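Local coordinates for CHAD domain protein (Streptomyces chartreusis, PDB 6RN5) that binds copper ions and, as a CHAD-domain phosin, probably binds polyphosphate, at residues D22-Y27 with A226-L231; D180-L185 with A331-I336; L260-G263 with V269-P272. All blocks are in the same frame, centred on the assembly; numbering follows the deposited sequence.

Contact 1: residues D22-Y27 with A226-L231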
loop_
_atom_site.group_PDB
_atom_site.type_symbol
_atom_site.label_atom_id
_atom_site.label_comp_id
_atom_site.label_asym_id
_atom_site.label_seq_id
_atom_site.Cartn_x
_atom_site.Cartn_y
_atom_site.Cartn_z
ATOM N N ASP A 22 19.462 -12.644 -46.315
ATOM C CA ASP A 22 19.345 -14.101 -46.319
ATOM C C ASP A 22 19.257 -14.647 -44.924
ATOM O O ASP A 22 18.624 -15.660 -44.718
ATOM C CB ASP A 22 20.493 -14.736 -47.091
ATOM C CG ASP A 22 20.474 -14.337 -48.565
ATOM O OD1 ASP A 22 19.407 -13.902 -49.077
ATOM O OD2 ASP A 22 21.539 -14.432 -49.206
ATOM N N THR A 23 19.909 -13.979 -43.972
ATOM C CA THR A 23 19.780 -14.316 -42.563
ATOM C C THR A 23 18.338 -14.090 -42.127
ATOM O O THR A 23 17.761 -14.924 -41.429
ATOM C CB THR A 23 20.705 -13.470 -41.665
ATOM O OG1 THR A 23 22.004 -13.435 -42.236
ATOM C CG2 THR A 23 20.829 -14.057 -40.224
ATOM N N LEU A 24 17.782 -12.962 -42.554
ATOM C CA LEU A 24 16.405 -12.590 -42.257
ATOM C C LEU A 24 15.440 -13.643 -42.804
ATOM O O LEU A 24 14.509 -14.000 -42.112
ATOM C CB LEU A 24 16.066 -11.236 -42.882
ATOM C CG LEU A 24 14.616 -10.796 -42.957
ATOM C CD1 LEU A 24 14.037 -10.705 -41.558
ATOM C CD2 LEU A 24 14.536 -9.435 -43.658
ATOM N N ALA A 25 15.642 -14.084 -44.051
ATOM C CA ALA A 25 14.811 -15.099 -44.675
ATOM C C ALA A 25 14.896 -16.403 -43.888
ATOM O O ALA A 25 13.877 -17.071 -43.700
ATOM C CB ALA A 25 15.227 -15.349 -46.103
ATOM N N GLY A 26 16.093 -16.758 -43.459
ATOM C CA GLY A 26 16.301 -18.010 -42.686
ATOM C C GLY A 26 15.494 -17.939 -41.396
ATOM O O GLY A 26 14.855 -18.910 -41.009
ATOM N N TYR A 27 15.493 -16.782 -40.737
ATOM C CA TYR A 27 14.763 -16.623 -39.479
ATOM C C TYR A 27 13.256 -16.737 -39.694
ATOM O O TYR A 27 12.587 -17.495 -38.949
ATOM C CB TYR A 27 15.119 -15.311 -38.797
ATOM C CG TYR A 27 14.473 -15.102 -37.454
ATOM C CD1 TYR A 27 14.848 -15.865 -36.333
ATOM C CD2 TYR A 27 13.447 -14.155 -37.300
ATOM C CE1 TYR A 27 14.218 -15.659 -35.089
ATOM C CE2 TYR A 27 12.815 -13.953 -36.074
ATOM C CZ TYR A 27 13.205 -14.701 -34.978
ATOM O OH TYR A 27 12.584 -14.451 -33.773
ATOM N N ALA A 226 21.699 -6.541 -48.311
ATOM C CA ALA A 226 21.578 -5.481 -47.278
ATOM C C ALA A 226 21.956 -5.968 -45.873
ATOM O O ALA A 226 21.680 -7.106 -45.512
ATOM C CB ALA A 226 20.183 -4.879 -47.270
ATOM N N ASP A 227 22.615 -5.093 -45.114
ATOM C CA ASP A 227 23.088 -5.391 -43.764
ATOM C C ASP A 227 21.849 -5.260 -42.860
ATOM O O ASP A 227 21.160 -4.262 -42.934
ATOM C CB ASP A 227 24.187 -4.370 -43.396
ATOM C CG ASP A 227 24.836 -4.611 -42.008
ATOM O OD1 ASP A 227 24.505 -5.555 -41.212
ATOM O OD2 ASP A 227 25.722 -3.792 -41.705
ATOM N N LEU A 228 21.536 -6.283 -42.059
ATOM C CA LEU A 228 20.410 -6.190 -41.098
ATOM C C LEU A 228 20.686 -5.321 -39.876
ATOM O O LEU A 228 19.747 -4.874 -39.224
ATOM C CB LEU A 228 20.047 -7.557 -40.547
ATOM C CG LEU A 228 19.600 -8.642 -41.488
ATOM C CD1 LEU A 228 19.078 -9.809 -40.634
ATOM C CD2 LEU A 228 18.544 -8.100 -42.462
ATOM N N ARG A 229 21.936 -5.056 -39.555
ATOM C CA ARG A 229 22.229 -4.368 -38.300
ATOM C C ARG A 229 21.680 -2.971 -38.119
ATOM O O ARG A 229 21.239 -2.643 -37.050
ATOM C CB ARG A 229 23.707 -4.398 -38.000
ATOM C CG ARG A 229 24.157 -5.828 -37.689
ATOM C CD ARG A 229 25.671 -5.946 -37.738
ATOM N NE ARG A 229 26.113 -6.175 -39.111
ATOM C CZ ARG A 229 27.328 -5.910 -39.587
ATOM N NH1 ARG A 229 27.615 -6.179 -40.861
ATOM N NH2 ARG A 229 28.253 -5.369 -38.810
ATOM N N PRO A 230 21.683 -2.150 -39.162
ATOM C CA PRO A 230 21.106 -0.822 -39.025
ATOM C C PRO A 230 19.608 -0.868 -38.690
ATOM O O PRO A 230 19.111 -0.024 -37.939
ATOM C CB PRO A 230 21.330 -0.199 -40.415
ATOM C CG PRO A 230 22.443 -0.992 -40.995
ATOM C CD PRO A 230 22.210 -2.388 -40.497
ATOM N N LEU A 231 18.907 -1.859 -39.228
ATOM C CA LEU A 231 17.479 -2.047 -38.892
ATOM C C LEU A 231 17.238 -2.458 -37.449
ATOM O O LEU A 231 16.345 -1.943 -36.822
ATOM C CB LEU A 231 16.820 -3.044 -39.840
ATOM C CG LEU A 231 16.904 -2.576 -41.296
ATOM C CD1 LEU A 231 16.274 -3.558 -42.271
ATOM C CD2 LEU A 231 16.253 -1.195 -41.416
#
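Beside Leu228, which packs on Thr23 and Leu24, Asp227 OD1 is gripped twice by Arg229. The backbone N of Arg229 reaches Asp227 OD1 at 3.1 Å in a nearly straight bond of 167°. This bond comes from above the carboxylate plane and is a capping bond at the turn that leads into helix 229-244. Arg229 NE also lies 2.7 Å from Asp227 OD1, a salt bridge with a weak hydrogen bond. Asp227 OD2 sits over one face of the guanidinium, offset toward its rim.

Leu228 carries the contact itself, with both of its methyl groups. Its CD2 lies 4.0 Å from Leu24 CB. Its CD1 lies 3.9 Å from Leu24 N and also meets Thr23 CB. With its CG anti to the carbonyl carbon (chi1 -60°), Leu228 sends both methyls onto the first turn of helix 21-42. Leu79 and Val294, the latter on helix 274-295, also touch this leucine. Thr23 OG1 is hydrogen-bonded to Thr20 N, just before helix 21-42.

The side-chain contact is therefore apolar, while Leu228 also bonds through its backbone to Pro19. Asp227 and Arg229 pair with each other, and what crosses is mainly Leu228 methyl against Leu24 and Thr23.

Contact 2: residues D180-L185 with A331-I336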
loop_
_atom_site.group_PDB
_atom_site.type_symbol
_atom_site.label_atom_id
_atom_site.label_comp_id
_atom_site.label_asym_id
_atom_site.label_seq_id
_atom_site.Cartn_x
_atom_site.Cartn_y
_atom_site.Cartn_z
ATOM N N ASP A 180 -13.369 -15.705 -8.997
ATOM C CA ASP A 180 -13.329 -17.043 -9.553
ATOM C C ASP A 180 -14.480 -17.287 -10.553
ATOM O O ASP A 180 -14.260 -17.765 -11.662
ATOM C CB ASP A 180 -13.373 -18.046 -8.402
ATOM C CG ASP A 180 -13.180 -19.480 -8.849
ATOM O OD1 ASP A 180 -13.123 -19.782 -10.037
ATOM O OD2 ASP A 180 -13.094 -20.330 -7.980
ATOM N N ARG A 181 -15.705 -16.919 -10.170
ATOM C CA ARG A 181 -16.841 -17.013 -11.070
ATOM C C ARG A 181 -16.654 -16.156 -12.314
ATOM O O ARG A 181 -16.760 -16.651 -13.425
ATOM C CB ARG A 181 -18.159 -16.626 -10.355
ATOM C CG ARG A 181 -19.407 -16.753 -11.229
ATOM C CD ARG A 181 -20.721 -16.394 -10.513
ATOM N NE ARG A 181 -21.596 -15.600 -11.408
ATOM C CZ ARG A 181 -22.497 -16.071 -12.297
ATOM N NH1 ARG A 181 -22.716 -17.387 -12.435
ATOM N NH2 ARG A 181 -23.201 -15.199 -13.059
ATOM N N GLN A 182 -16.372 -14.879 -12.137
ATOM C CA GLN A 182 -16.260 -13.969 -13.265
ATOM C C GLN A 182 -15.136 -14.288 -14.262
ATOM O O GLN A 182 -15.329 -14.304 -15.462
ATOM C CB GLN A 182 -16.141 -12.542 -12.763
ATOM C CG GLN A 182 -17.463 -12.018 -12.175
ATOM C CD GLN A 182 -17.357 -10.553 -11.759
ATOM O OE1 GLN A 182 -16.258 -9.928 -11.835
ATOM N NE2 GLN A 182 -18.490 -9.985 -11.312
ATOM N N LEU A 183 -13.962 -14.542 -13.739
ATOM C CA LEU A 183 -12.817 -14.863 -14.572
ATOM C C LEU A 183 -12.887 -16.254 -15.169
ATOM O O LEU A 183 -12.350 -16.486 -16.241
ATOM C CB LEU A 183 -11.536 -14.636 -13.783
ATOM C CG LEU A 183 -11.297 -13.121 -13.547
ATOM C CD1 LEU A 183 -10.247 -12.882 -12.470
ATOM C CD2 LEU A 183 -10.840 -12.430 -14.840
ATOM N N THR A 184 -13.572 -17.168 -14.519
ATOM C CA THR A 184 -13.798 -18.481 -15.089
ATOM C C THR A 184 -14.735 -18.434 -16.268
ATOM O O THR A 184 -14.493 -19.063 -17.289
ATOM C CB THR A 184 -14.379 -19.444 -14.060
ATOM O OG1 THR A 184 -13.396 -19.633 -13.046
ATOM C CG2 THR A 184 -14.660 -20.824 -14.699
ATOM N N LEU A 185 -15.825 -17.696 -16.126
ATOM C CA LEU A 185 -16.673 -17.437 -17.268
ATOM C C LEU A 185 -15.901 -16.837 -18.418
ATOM O O LEU A 185 -16.096 -17.256 -19.570
ATOM C CB LEU A 185 -17.877 -16.534 -16.911
ATOM C CG LEU A 185 -18.893 -17.236 -16.007
ATOM C CD1 LEU A 185 -19.884 -16.218 -15.438
ATOM C CD2 LEU A 185 -19.584 -18.379 -16.749
ATOM N N ALA A 331 -15.792 -4.844 -8.278
ATOM C CA ALA A 331 -16.408 -4.038 -7.233
ATOM C C ALA A 331 -17.655 -3.287 -7.698
ATOM O O ALA A 331 -18.441 -2.859 -6.864
ATOM C CB ALA A 331 -15.384 -3.035 -6.693
ATOM N N ARG A 332 -17.838 -3.159 -9.016
ATOM C CA ARG A 332 -19.059 -2.578 -9.551
ATOM C C ARG A 332 -20.157 -3.605 -9.841
ATOM O O ARG A 332 -21.195 -3.242 -10.318
ATOM C CB ARG A 332 -18.766 -1.858 -10.839
ATOM C CG ARG A 332 -17.576 -0.947 -10.782
ATOM C CD ARG A 332 -17.519 -0.062 -12.022
ATOM N NE ARG A 332 -17.968 1.301 -11.697
ATOM C CZ ARG A 332 -19.204 1.783 -11.860
ATOM N NH1 ARG A 332 -19.471 3.032 -11.492
ATOM N NH2 ARG A 332 -20.180 1.047 -12.397
ATOM N N THR A 333 -19.924 -4.884 -9.589
ATOM C CA THR A 333 -20.933 -5.897 -9.797
ATOM C C THR A 333 -22.148 -5.579 -8.898
ATOM O O THR A 333 -21.965 -5.271 -7.722
ATOM C CB THR A 333 -20.386 -7.255 -9.359
ATOM O OG1 THR A 333 -19.190 -7.520 -10.079
ATOM C CG2 THR A 333 -21.390 -8.401 -9.585
ATOM N N PRO A 334 -23.382 -5.625 -9.442
ATOM C CA PRO A 334 -24.517 -5.201 -8.602
ATOM C C PRO A 334 -24.799 -6.221 -7.509
ATOM O O PRO A 334 -24.447 -7.398 -7.652
ATOM C CB PRO A 334 -25.663 -5.077 -9.582
ATOM C CG PRO A 334 -25.283 -5.900 -10.762
ATOM C CD PRO A 334 -23.779 -6.024 -10.800
ATOM N N ARG A 335 -25.356 -5.743 -6.401
ATOM C CA ARG A 335 -25.735 -6.570 -5.240
ATOM C C ARG A 335 -24.563 -7.214 -4.465
ATOM O O ARG A 335 -24.770 -8.100 -3.683
ATOM C CB ARG A 335 -26.779 -7.646 -5.631
ATOM C CG ARG A 335 -28.190 -7.104 -5.980
ATOM C CD ARG A 335 -29.185 -8.264 -6.210
ATOM N NE ARG A 335 -28.563 -9.113 -7.209
ATOM C CZ ARG A 335 -28.034 -10.327 -7.037
ATOM N NH1 ARG A 335 -28.142 -10.989 -5.875
ATOM N NH2 ARG A 335 -27.437 -10.904 -8.094
ATOM N N ILE A 336 -23.329 -6.763 -4.609
ATOM C CA ILE A 336 -22.334 -7.354 -3.741
ATOM C C ILE A 336 -22.409 -6.694 -2.393
ATOM O O ILE A 336 -22.800 -5.539 -2.279
ATOM C CB ILE A 336 -20.904 -7.292 -4.303
ATOM C CG1 ILE A 336 -20.483 -5.832 -4.605
ATOM C CG2 ILE A 336 -20.831 -8.224 -5.511
ATOM C CD1 ILE A 336 -19.037 -5.714 -5.036
#
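The side chains of Gln182 and Thr333 approach from opposite directions and meet at their polar ends. Gln182 sits on helix 170-198. Thr333 begins a type II beta turn that runs to Ile336, in the loop between helix 305-331 and helix 338-366. Gln182 CA and Thr333 CA are 10.0 Å apart. The glutamine side chain covers about half of that span, and the hydrogen bond and the threonine side chain make up the rest. Gln182 is extended beyond CG (chi2 -176°), which carries its amide across to the loop.

Gln182 NE2 donates to Thr333 OG1 at 2.8 Å. The N-H...O angle is 154°, and the hydroxyl oxygen lies only 6° out of the amide plane. The amide thus uses an N-H in its own plane. Thr333 CG2 also lies 3.7 Å from Gln182 NE2, beside the bond. Thr333 OG1 has a second partner, Ala330 O, at the end of the preceding helix. Without the amide, as with an alanine here, Thr333 OG1 would probably keep Ala330 O but lose its donor from helix 170-198, and the turn would lose this tie.

Around the bond, Ala331 and Ile336 pack on Tyr342 and Pro338 of the second subunit. Helix 170-198 is thus joined to a loop at the subunit interface. The link is directional and polar: one amide N-H meets one hydroxyl that is also fixed to its own backbone.

Contact 3: residues L260-G263 with V269-P272. With CU (copper (II) ion), chain B; SO4 (sulfate ion), chain H.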
loop_
_atom_site.group_PDB
_atom_site.type_symbol
_atom_site.label_atom_id
_atom_site.label_comp_id
_atom_site.label_asym_id
_atom_site.label_seq_id
_atom_site.Cartn_x
_atom_site.Cartn_y
_atom_site.Cartn_z
ATOM N N LEU A 260 -5.836 5.533 -6.209
ATOM C CA LEU A 260 -6.299 4.274 -5.672
ATOM C C LEU A 260 -7.812 4.218 -5.494
ATOM O O LEU A 260 -8.407 3.148 -5.492
ATOM C CB LEU A 260 -5.574 3.998 -4.368
ATOM C CG LEU A 260 -4.062 4.014 -4.546
ATOM C CD1 LEU A 260 -3.355 3.889 -3.208
ATOM C CD2 LEU A 260 -3.624 2.897 -5.478
ATOM N N ILE A 261 -8.459 5.355 -5.393
ATOM C CA ILE A 261 -9.901 5.366 -5.405
ATOM C C ILE A 261 -10.271 6.218 -6.593
ATOM O O ILE A 261 -9.922 7.388 -6.640
ATOM C CB ILE A 261 -10.492 5.973 -4.120
ATOM C CG1 ILE A 261 -9.872 5.358 -2.868
ATOM C CG2 ILE A 261 -11.984 5.706 -4.087
ATOM C CD1 ILE A 261 -10.203 6.119 -1.586
ATOM N N HIS A 262 -10.893 5.598 -7.583
ATOM C CA HIS A 262 -11.375 6.290 -8.787
ATOM C C HIS A 262 -12.594 5.519 -9.228
ATOM O O HIS A 262 -12.748 4.340 -8.841
ATOM C CB HIS A 262 -10.311 6.321 -9.918
ATOM C CG HIS A 262 -9.937 4.967 -10.442
ATOM N ND1 HIS A 262 -10.808 4.169 -11.152
ATOM C CD2 HIS A 262 -8.800 4.245 -10.304
ATOM C CE1 HIS A 262 -10.216 3.031 -11.457
ATOM N NE2 HIS A 262 -8.994 3.053 -10.953
ATOM N N GLY A 263 -13.461 6.174 -10.007
ATOM C CA GLY A 263 -14.610 5.501 -10.632
ATOM C C GLY A 263 -14.251 4.843 -11.964
ATOM O O GLY A 263 -13.077 4.788 -12.357
ATOM N N VAL A 269 -9.714 7.760 -18.053
ATOM C CA VAL A 269 -8.379 7.173 -18.146
ATOM C C VAL A 269 -7.842 7.084 -16.721
ATOM O O VAL A 269 -7.165 8.000 -16.261
ATOM C CB VAL A 269 -7.409 8.010 -18.987
ATOM C CG1 VAL A 269 -6.093 7.249 -19.138
ATOM C CG2 VAL A 269 -8.018 8.350 -20.346
ATOM N N PRO A 270 -8.155 5.990 -16.000
ATOM C CA PRO A 270 -7.820 6.000 -14.569
ATOM C C PRO A 270 -6.299 5.955 -14.269
ATOM O O PRO A 270 -5.852 6.598 -13.333
ATOM C CB PRO A 270 -8.589 4.784 -14.023
ATOM C CG PRO A 270 -8.731 3.868 -15.189
ATOM C CD PRO A 270 -8.809 4.729 -16.413
ATOM N N HIS A 271 -5.516 5.282 -15.113
ATOM C CA HIS A 271 -4.081 5.070 -14.869
ATOM C C HIS A 271 -3.309 5.432 -16.133
ATOM O O HIS A 271 -2.836 4.565 -16.845
ATOM C CB HIS A 271 -3.876 3.605 -14.439
ATOM C CG HIS A 271 -4.603 3.273 -13.169
ATOM N ND1 HIS A 271 -4.243 3.825 -11.960
ATOM C CD2 HIS A 271 -5.696 2.518 -12.924
ATOM C CE1 HIS A 271 -5.061 3.401 -11.015
ATOM N NE2 HIS A 271 -5.962 2.611 -11.569
ATOM N N PRO A 272 -3.183 6.746 -16.409
ATOM C CA PRO A 272 -2.696 7.227 -17.701
ATOM C C PRO A 272 -1.251 6.875 -17.980
ATOM O O PRO A 272 -0.917 6.543 -19.114
ATOM C CB PRO A 272 -2.881 8.758 -17.600
ATOM C CG PRO A 272 -3.022 9.051 -16.125
ATOM C CD PRO A 272 -3.695 7.849 -15.563
HETATM CU CU CU B . -7.431 1.520 -10.920
HETATM S S SO4 H . -0.768 5.848 -13.066
HETATM O O1 SO4 H . -1.086 7.080 -13.856
HETATM O O2 SO4 H . -0.580 4.769 -14.094
HETATM O O3 SO4 H . 0.511 5.941 -12.361
HETATM O O4 SO4 H . -1.851 5.619 -12.024
#
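Pro270 and His271 both meet the ring of His262, one over a face and the other at an edge. From His262 CB, the torsion chi1 of 64° places CG between the backbone N and the carbonyl carbon. This turns the ring toward segment 269-272. His262 CG lies 3.8 Å from Pro270 CB. That carbon sits almost over the ring centre, 3.5 Å from the His262 centroid, in a CH-pi contact. His262 ND1 donates to Gly263 O at 2.6 Å, an N-H...O angle of 159°, with the acceptor near the ring plane. This bond helps fix the ring rotation. His262 CE1 also lies against Pro270 CB. His262 CD2 runs past His271 NE2 at 3.5 Å. At the tip, His262 NE2 binds copper at 2.2 Å.

His271 NE2 binds the same ion at 1.9 Å. The two ring planes stand at 75°, and the shared metal explains why the two NE2 atoms come so close without a hydrogen bond. His271 ND1 points the other way, donating at 3.0 Å to sulfate O4, which lies at the ring edge in the plane of His271. The sulfate, probably from the crystallisation liquor, also bonds to Arg359 and Gln273.

His348 is the third histidine of this copper site. It belongs to helix 338-366, where Arg352 also touches His271. Both segments lie in the loop between helix 229-244 and helix 274-295. The second subunit packs there too, through its Leu119 and Thr169.

In the fold
Along the chain, contacts 1 and 2 interlock: 180-185 comes before 226-231, and 331-336 closes last. Contact 3 lies within the loop closed by contact 2. Contact 1 is on the opposite side of the chain's centre from the other two. Its centre is about 49 Å from that of contact 2 and about 43 Å from that of contact 3. Contacts 2 and 3 have centres about 20 Å apart and nearest atoms about 5 Å apart. Both adjoin helix 338-366 and the second subunit. Helix 274-295 follows contact 3 and reaches contact 1 with Val294. The copper site thus lies at the dimer end of this all-helical fold, far from the helix starts joined in contact 1.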